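Trans-isoprenyl diphosphate synthase (Caulobacter crescentus, PDB 3OYR) probably condenses isopentenyl diphosphate units with farnesyl diphosphate to make all-trans-octaprenyl diphosphate, the side-chain precursor of isoprenoid quinones. Local coordinates at residues Ile187-Lys191 with Thr192-Phe196. Residues are numbered along the deposited sequence; the frame is centred on the assembly and turned at random.
With DMA (dimethylallyl diphosphate), chain G.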
# COMPACT_ATOMS: atom_id res chain seq x y z
N ILE B 187 -13.05 -0.73 14.98
CA ILE B 187 -12.49 0.10 13.94
C ILE B 187 -11.24 0.85 14.37
O ILE B 187 -10.21 0.78 13.67
CB ILE B 187 -13.55 1.12 13.46
CG1 ILE B 187 -14.67 0.40 12.70
CG2 ILE B 187 -12.91 2.32 12.71
CD1 ILE B 187 -15.91 1.29 12.39
N ILE B 188 -11.30 1.57 15.49
CA ILE B 188 -10.13 2.34 15.92
C ILE B 188 -8.98 1.43 16.34
O ILE B 188 -7.83 1.76 16.15
CB ILE B 188 -10.44 3.46 16.96
CG1 ILE B 188 -10.96 2.89 18.30
CG2 ILE B 188 -11.45 4.43 16.36
CD1 ILE B 188 -10.84 3.87 19.50
N GLN B 189 -9.29 0.24 16.85
CA GLN B 189 -8.20 -0.67 17.21
C GLN B 189 -7.41 -1.09 15.95
O GLN B 189 -6.17 -1.12 15.95
CB GLN B 189 -8.68 -1.86 18.02
CG GLN B 189 -7.51 -2.77 18.46
CD GLN B 189 -7.92 -3.91 19.35
OE1 GLN B 189 -8.55 -3.72 20.39
NE2 GLN B 189 -7.51 -5.12 18.97
N ALA B 190 -8.15 -1.37 14.88
CA ALA B 190 -7.58 -1.87 13.64
C ALA B 190 -6.88 -0.76 12.86
O ALA B 190 -5.74 -0.91 12.47
CB ALA B 190 -8.65 -2.54 12.79
N LYS B 191 -7.58 0.36 12.66
CA LYS B 191 -7.08 1.38 11.78
C LYS B 191 -6.00 2.25 12.41
O LYS B 191 -5.21 2.84 11.68
CB LYS B 191 -8.23 2.25 11.26
CG LYS B 191 -8.58 3.40 12.18
CD LYS B 191 -9.45 4.41 11.47
CE LYS B 191 -9.95 5.44 12.47
NZ LYS B 191 -10.77 6.50 11.79
N THR B 192 -5.96 2.32 13.75
CA THR B 192 -5.01 3.21 14.41
C THR B 192 -4.15 2.54 15.46
O THR B 192 -2.94 2.70 15.46
CB THR B 192 -5.71 4.44 15.02
OG1 THR B 192 -6.38 5.16 13.97
CG2 THR B 192 -4.70 5.36 15.72
N ALA B 193 -4.77 1.78 16.36
CA ALA B 193 -4.02 1.25 17.50
C ALA B 193 -3.01 0.15 17.11
O ALA B 193 -1.96 0.03 17.73
CB ALA B 193 -4.96 0.78 18.60
N GLU B 194 -3.33 -0.61 16.07
CA GLU B 194 -2.48 -1.71 15.63
C GLU B 194 -1.08 -1.30 15.14
O GLU B 194 -0.10 -1.99 15.44
CB GLU B 194 -3.17 -2.50 14.52
CG GLU B 194 -2.82 -3.96 14.55
CD GLU B 194 -3.51 -4.68 15.69
OE1 GLU B 194 -4.76 -4.62 15.81
OE2 GLU B 194 -2.80 -5.31 16.48
N LEU B 195 -0.97 -0.19 14.43
CA LEU B 195 0.33 0.34 13.97
C LEU B 195 1.22 0.78 15.17
O LEU B 195 2.45 0.51 15.20
CB LEU B 195 0.12 1.48 12.96
CG LEU B 195 1.40 1.90 12.22
CD1 LEU B 195 2.16 0.68 11.66
CD2 LEU B 195 1.05 2.85 11.11
N PHE B 196 0.59 1.37 16.19
CA PHE B 196 1.27 1.68 17.45
C PHE B 196 1.73 0.42 18.16
O PHE B 196 2.88 0.38 18.60
CB PHE B 196 0.40 2.49 18.40
CG PHE B 196 0.35 3.97 18.08
CD1 PHE B 196 -0.78 4.54 17.53
CD2 PHE B 196 1.44 4.79 18.36
CE1 PHE B 196 -0.81 5.91 17.25
CE2 PHE B 196 1.43 6.14 18.09
CZ PHE B 196 0.30 6.71 17.54
C1 DMA G . -7.48 7.20 10.47
O1 DMA G . -7.88 8.22 11.39
C2 DMA G . -6.39 7.62 9.55
C3 DMA G . -5.36 6.82 9.23
C4 DMA G . -5.20 5.42 9.76
C5 DMA G . -4.34 7.36 8.29
PA DMA G . -8.53 9.65 10.99
O1A DMA G . -9.27 10.06 12.22
O2A DMA G . -9.23 9.63 9.65
O3A DMA G . -7.16 10.51 10.89
PB DMA G . -7.02 12.05 10.41
O1B DMA G . -5.55 12.22 10.72
O2B DMA G . -7.97 12.83 11.28
O3B DMA G . -7.41 12.11 8.95
O HOH W 1 -3.21 0.58 13.23
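Lys-191 and Thr-192 lie side by side, pointing the same way, with Lys-191 CG 3.3 Å from Thr-192 OG1. The lysine's CG lies between its own N and carbonyl carbon (chi1 86°) and the chain runs on extended, which brings CD, CE and NZ to the C1-O1 end of dimethylallyl diphosphate; CD comes within 3.6 Å of ligand C1. NZ hydrogen-bonds to Gln-170 OE1, its stronger partner, and only weakly to ligand O1, at 3.4 Å. Thr-192 OG1, placed beside its backbone N, bonds to Gln-229, and its side chain also touches another dimethylallyl diphosphate. Helix 181-206 thus contributes to both ligand pockets of this predominantly helical isoprenoid synthase fold, where Asp-105 and Asp-109 of the DDxxD motif bind calcium. A pi-type turn interrupts its regular winding here. Ile-188 O accepts both Thr-192 N (3.1 Å, 37° out of the carbonyl plane) and Ala-193 N (3.1 Å), the latter in plane and straighter, with 163° at the hydrogen. Glu-194 N reaches Gln-189 O only by a weak bond, and a water bridges the widened turn, donating to Ala-190 O (3.0 Å) and accepting from Leu-195 N (2.7 Å). On the side of the helix away from the ligand, the Glu-194 side chain bends at chi2, and its OE2 forms salt bridges with Arg-158 and Arg-218, which probably favour the ionised carboxylate.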